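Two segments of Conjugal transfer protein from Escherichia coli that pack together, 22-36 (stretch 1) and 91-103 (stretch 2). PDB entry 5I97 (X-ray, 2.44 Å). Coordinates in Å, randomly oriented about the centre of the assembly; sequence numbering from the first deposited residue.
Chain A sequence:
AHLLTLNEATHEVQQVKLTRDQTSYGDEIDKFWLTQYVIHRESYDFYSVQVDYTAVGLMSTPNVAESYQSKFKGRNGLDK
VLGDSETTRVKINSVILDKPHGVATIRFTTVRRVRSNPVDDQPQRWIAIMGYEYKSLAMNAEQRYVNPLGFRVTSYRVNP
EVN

Stretch 1, residues 22-36: QTSYGDEIDKFWLTQ
Stretch 2, residues 91-103: KINSVILDKPHGV

How are the two stretches laid against each other? Stretch 1 is a loop that leads, with Gly-26 at the N-cap position, into a helix running from Asp-27 through Gln-36 and beyond; stretch 2 enters in a strand that begins earlier in the chain and runs through Lys-91 to Asp-98, followed by a turn. Helix and strand approach to 9.7 Å between axes, with 123° between their N-to-C directions, so walking forward along stretch 1 means walking backward along stretch 2. The CA pairs fix the register: Thr-23 with Gly-102 and Ser-24 with Lys-99, both 5.8 Å, then Asp-27 with Leu-97 at 7.2 Å, and Lys-31 with Val-95 and Thr-35 with Ile-92, both 7.0 Å. Between them the two stretches bury 553 Å², both sides summed.

What does the loop before the helix contribute? Thr-23 (phi/psi -70/-45, chi1 m) points toward the turn and lays its methyl over the backbone there, CG2 lying 3.4 Å from Lys-99 O and 3.7 Å from Gly-102 N. Gly-102, at phi/psi 61/40, suits the place twice: positive phi favours glycine, and an ideal CB would come within a tight 3.3 Å of Thr-23 CG2. Ser-24 (-135/162, chi1 t) also points toward stretch 2; its OG touches Lys-99 CD at 3.3 Å, accepts a hydrogen bond from Gly-26 N at 2.9 Å and donates one to Asp-30 OD2 at 2.7 Å. The CA-to-CB bond of Tyr-25 (-127/13) points away from stretch 2, but the backbone N of Tyr-25 donates to Asp-30 OD1 at 2.9 Å. Gly-26 adopts 101/160, where a CB would be jammed against the preceding carbonyl O.

How does the start of the helix grip Lys-99? Asp-27 (chi1 m) leaves the backbone sideways, yet its end comes nearer, and OD1 receives a hydrogen bond from Lys-99 NZ at 2.9 Å as part of a salt bridge. The lysine, itself set sideways with chi1 to chi4 m, t, m, m, passes beside the loop on its way, CD 3.8 Å from Gly-26 C. Buried Asp-30 (chi1 m) points toward stretch 2, with OD2 3.7 Å from Lys-99 CG and CB 4.0 Å from Leu-97 CD1. Through the hydrogen bonds from Ser-24 OG and Tyr-25 N, its carboxylate ties the loop to the helix, while its CB joins the apolar packing.

What fills the rest of the helix–strand contact? Leu-97 (m, t) and Val-95 (chi1 t) point toward the helix, while Ser-94 and Asp-98 point away. The CA-to-CB bond of Lys-31 points sideways, and its side chain is extended, all four chi angles t; CG lies 4.2 Å from Val-95 CG2. Buried Leu-34 (m, t) meets Leu-97, CD1 to CD2 3.7 Å, two branched apolar side chains in direct contact. Thr-35 (chi1 p) closes the contact: OG1 lies 2.7 Å from Lys-31 O and 3.0 Å from Phe-32 O, back along its own helix, while CG2 reaches Val-95 CG2 at 3.7 Å and Ile-92 CG2 (Ile-92 m, m) at 3.8 Å.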

# COMPACT_ATOMS: atom_id res chain seq x y z
N GLN A 22 -24.38 -1.56 26.66
CA GLN A 22 -25.23 -1.23 25.51
C GLN A 22 -25.13 -2.16 24.33
O GLN A 22 -24.04 -2.53 23.92
CB GLN A 22 -24.87 0.14 24.94
CG GLN A 22 -25.62 1.35 25.25
CD GLN A 22 -24.70 2.53 25.24
OE1 GLN A 22 -23.53 2.37 25.43
NE2 GLN A 22 -25.19 3.67 24.77
N THR A 23 -26.27 -2.44 23.73
CA THR A 23 -26.28 -3.15 22.48
C THR A 23 -25.73 -2.29 21.34
O THR A 23 -24.90 -2.76 20.57
CB THR A 23 -27.68 -3.64 22.15
OG1 THR A 23 -28.11 -4.55 23.17
CG2 THR A 23 -27.68 -4.36 20.81
N SER A 24 -26.17 -1.04 21.25
CA SER A 24 -25.75 -0.18 20.14
C SER A 24 -25.34 1.21 20.58
O SER A 24 -25.67 1.66 21.66
CB SER A 24 -26.86 -0.08 19.10
OG SER A 24 -26.56 0.93 18.15
N TYR A 25 -24.61 1.88 19.70
CA TYR A 25 -24.19 3.26 19.89
C TYR A 25 -24.59 4.11 18.70
O TYR A 25 -24.09 5.22 18.54
CB TYR A 25 -22.68 3.35 20.08
CG TYR A 25 -22.22 3.45 21.51
CD1 TYR A 25 -22.25 4.66 22.19
CD2 TYR A 25 -21.74 2.33 22.18
CE1 TYR A 25 -21.83 4.76 23.50
CE2 TYR A 25 -21.31 2.42 23.49
CZ TYR A 25 -21.35 3.64 24.14
OH TYR A 25 -20.93 3.73 25.45
N GLY A 26 -25.44 3.59 17.84
CA GLY A 26 -25.78 4.33 16.65
C GLY A 26 -25.04 3.81 15.43
O GLY A 26 -24.00 3.13 15.55
N ASP A 27 -25.57 4.13 14.26
CA ASP A 27 -25.05 3.61 13.01
C ASP A 27 -23.56 3.86 12.80
O ASP A 27 -22.82 2.93 12.52
CB ASP A 27 -25.81 4.22 11.83
CG ASP A 27 -27.09 3.50 11.54
OD1 ASP A 27 -27.44 2.57 12.29
OD2 ASP A 27 -27.77 3.88 10.56
N GLU A 28 -23.14 5.11 12.94
CA GLU A 28 -21.80 5.48 12.55
C GLU A 28 -20.73 4.90 13.45
O GLU A 28 -19.67 4.46 12.96
CB GLU A 28 -21.68 7.00 12.52
CG GLU A 28 -22.65 7.69 11.57
CD GLU A 28 -24.03 7.89 12.18
OE1 GLU A 28 -24.17 7.86 13.42
OE2 GLU A 28 -24.99 8.09 11.40
N ILE A 29 -21.01 4.87 14.74
CA ILE A 29 -20.08 4.33 15.72
C ILE A 29 -20.03 2.81 15.66
O ILE A 29 -18.94 2.23 15.70
CB ILE A 29 -20.45 4.78 17.14
CG1 ILE A 29 -20.43 6.31 17.23
CG2 ILE A 29 -19.50 4.16 18.14
CD1 ILE A 29 -20.85 6.86 18.58
N ASP A 30 -21.19 2.17 15.58
CA ASP A 30 -21.27 0.72 15.44
C ASP A 30 -20.48 0.26 14.22
O ASP A 30 -19.69 -0.67 14.30
CB ASP A 30 -22.71 0.25 15.30
CG ASP A 30 -23.47 0.28 16.60
OD1 ASP A 30 -22.93 0.81 17.59
OD2 ASP A 30 -24.60 -0.24 16.63
N LYS A 31 -20.70 0.93 13.09
CA LYS A 31 -20.05 0.59 11.85
C LYS A 31 -18.54 0.74 11.99
O LYS A 31 -17.78 -0.05 11.43
CB LYS A 31 -20.58 1.46 10.71
CG LYS A 31 -19.88 1.26 9.38
CD LYS A 31 -20.32 2.28 8.34
CE LYS A 31 -19.52 2.13 7.05
NZ LYS A 31 -19.92 3.15 6.04
N PHE A 32 -18.09 1.71 12.78
CA PHE A 32 -16.66 1.90 12.97
C PHE A 32 -16.01 0.70 13.63
O PHE A 32 -15.03 0.17 13.11
CB PHE A 32 -16.37 3.14 13.81
CG PHE A 32 -14.93 3.24 14.22
CD1 PHE A 32 -13.94 3.53 13.30
CD2 PHE A 32 -14.55 2.99 15.54
CE1 PHE A 32 -12.62 3.60 13.67
CE2 PHE A 32 -13.23 3.05 15.92
CZ PHE A 32 -12.26 3.36 14.99
N TRP A 33 -16.53 0.28 14.78
CA TRP A 33 -15.94 -0.83 15.51
C TRP A 33 -16.09 -2.14 14.76
O TRP A 33 -15.18 -2.95 14.75
CB TRP A 33 -16.57 -0.96 16.91
CG TRP A 33 -16.36 0.25 17.74
CD1 TRP A 33 -17.30 1.17 18.10
CD2 TRP A 33 -15.12 0.69 18.33
NE1 TRP A 33 -16.72 2.15 18.86
CE2 TRP A 33 -15.39 1.88 19.02
CE3 TRP A 33 -13.82 0.19 18.33
CZ2 TRP A 33 -14.40 2.58 19.71
CZ3 TRP A 33 -12.84 0.88 19.01
CH2 TRP A 33 -13.14 2.06 19.70
N LEU A 34 -17.22 -2.32 14.09
CA LEU A 34 -17.43 -3.56 13.37
C LEU A 34 -16.46 -3.70 12.20
O LEU A 34 -15.90 -4.77 11.98
CB LEU A 34 -18.86 -3.66 12.88
CG LEU A 34 -19.87 -3.96 13.98
CD1 LEU A 34 -21.25 -3.45 13.57
CD2 LEU A 34 -19.91 -5.43 14.33
N THR A 35 -16.24 -2.61 11.46
CA THR A 35 -15.32 -2.66 10.34
C THR A 35 -13.88 -2.78 10.86
O THR A 35 -13.06 -3.46 10.24
CB THR A 35 -15.46 -1.43 9.39
OG1 THR A 35 -15.37 -0.22 10.13
CG2 THR A 35 -16.78 -1.46 8.66
N GLN A 36 -13.57 -2.13 11.97
CA GLN A 36 -12.25 -2.25 12.60
C GLN A 36 -11.96 -3.68 13.00
O GLN A 36 -10.85 -4.16 12.85
CB GLN A 36 -12.16 -1.38 13.86
CG GLN A 36 -11.99 0.08 13.60
CD GLN A 36 -10.64 0.38 13.01
OE1 GLN A 36 -10.54 0.79 11.87
NE2 GLN A 36 -9.60 0.18 13.80
N LYS A 91 -10.63 -4.91 2.20
CA LYS A 91 -11.49 -3.84 1.69
C LYS A 91 -12.93 -4.07 2.13
O LYS A 91 -13.54 -5.07 1.77
CB LYS A 91 -11.42 -3.78 0.16
CG LYS A 91 -12.12 -2.59 -0.45
CD LYS A 91 -11.69 -1.27 0.17
CE LYS A 91 -12.18 -0.12 -0.68
NZ LYS A 91 -13.65 -0.23 -0.87
N ILE A 92 -13.46 -3.17 2.95
CA ILE A 92 -14.87 -3.24 3.33
C ILE A 92 -15.75 -2.74 2.19
O ILE A 92 -15.55 -1.63 1.71
CB ILE A 92 -15.16 -2.41 4.60
CG1 ILE A 92 -14.26 -2.85 5.75
CG2 ILE A 92 -16.63 -2.53 5.00
CD1 ILE A 92 -14.52 -4.25 6.25
N ASN A 93 -16.72 -3.54 1.77
CA ASN A 93 -17.57 -3.16 0.64
C ASN A 93 -18.94 -2.61 1.06
O ASN A 93 -19.45 -1.68 0.44
CB ASN A 93 -17.76 -4.35 -0.30
CG ASN A 93 -16.44 -4.90 -0.84
OD1 ASN A 93 -16.18 -6.10 -0.76
ND2 ASN A 93 -15.59 -4.02 -1.35
N SER A 94 -19.54 -3.21 2.08
CA SER A 94 -20.83 -2.74 2.58
C SER A 94 -21.07 -3.24 3.99
O SER A 94 -20.57 -4.30 4.37
CB SER A 94 -21.97 -3.19 1.65
OG SER A 94 -22.12 -4.59 1.66
N VAL A 95 -21.84 -2.47 4.76
CA VAL A 95 -22.21 -2.84 6.12
C VAL A 95 -23.70 -2.66 6.35
O VAL A 95 -24.22 -1.57 6.16
CB VAL A 95 -21.45 -1.99 7.16
CG1 VAL A 95 -21.87 -2.37 8.58
CG2 VAL A 95 -19.95 -2.14 6.98
N ILE A 96 -24.38 -3.72 6.74
CA ILE A 96 -25.79 -3.64 7.04
C ILE A 96 -26.02 -3.88 8.53
O ILE A 96 -25.68 -4.94 9.04
CB ILE A 96 -26.61 -4.64 6.22
CG1 ILE A 96 -26.38 -4.40 4.73
CG2 ILE A 96 -28.09 -4.53 6.54
CD1 ILE A 96 -27.08 -5.39 3.84
N LEU A 97 -26.63 -2.90 9.20
CA LEU A 97 -26.82 -2.95 10.64
C LEU A 97 -28.23 -3.36 11.01
O LEU A 97 -29.20 -2.92 10.40
CB LEU A 97 -26.52 -1.60 11.29
CG LEU A 97 -25.09 -1.08 11.22
CD1 LEU A 97 -24.95 0.18 12.02
CD2 LEU A 97 -24.11 -2.14 11.69
N ASP A 98 -28.32 -4.18 12.04
CA ASP A 98 -29.57 -4.44 12.73
C ASP A 98 -29.32 -4.08 14.19
O ASP A 98 -29.07 -4.95 15.02
CB ASP A 98 -30.02 -5.89 12.56
CG ASP A 98 -31.37 -6.15 13.21
OD1 ASP A 98 -32.01 -5.19 13.69
OD2 ASP A 98 -31.81 -7.32 13.24
N LYS A 99 -29.38 -2.79 14.49
CA LYS A 99 -28.96 -2.28 15.79
C LYS A 99 -29.73 -2.81 17.01
O LYS A 99 -29.11 -3.09 18.03
CB LYS A 99 -29.04 -0.75 15.77
CG LYS A 99 -27.92 -0.08 15.01
CD LYS A 99 -27.93 1.43 15.18
CE LYS A 99 -29.32 2.05 14.91
NZ LYS A 99 -29.91 1.69 13.58
N PRO A 100 -31.06 -2.99 16.91
CA PRO A 100 -31.74 -3.54 18.10
C PRO A 100 -31.30 -4.95 18.50
O PRO A 100 -31.45 -5.33 19.66
CB PRO A 100 -33.21 -3.55 17.68
CG PRO A 100 -33.32 -2.47 16.69
CD PRO A 100 -32.03 -2.51 15.91
N HIS A 101 -30.75 -5.71 17.57
CA HIS A 101 -30.43 -7.09 17.88
C HIS A 101 -28.94 -7.33 17.95
O HIS A 101 -28.50 -8.43 18.21
CB HIS A 101 -31.08 -8.02 16.85
CG HIS A 101 -32.54 -7.77 16.67
ND1 HIS A 101 -33.06 -7.19 15.53
CD2 HIS A 101 -33.59 -7.96 17.51
CE1 HIS A 101 -34.37 -7.06 15.67
NE2 HIS A 101 -34.71 -7.51 16.86
N GLY A 102 -28.16 -6.28 17.72
CA GLY A 102 -26.72 -6.40 17.73
C GLY A 102 -26.22 -7.37 16.68
O GLY A 102 -25.34 -8.17 16.94
N VAL A 103 -26.83 -7.33 15.50
CA VAL A 103 -26.43 -8.18 14.39
C VAL A 103 -26.04 -7.30 13.22
O VAL A 103 -26.68 -6.29 12.95
CB VAL A 103 -27.56 -9.15 14.00
CG1 VAL A 103 -27.22 -9.88 12.73
CG2 VAL A 103 -27.80 -10.14 15.12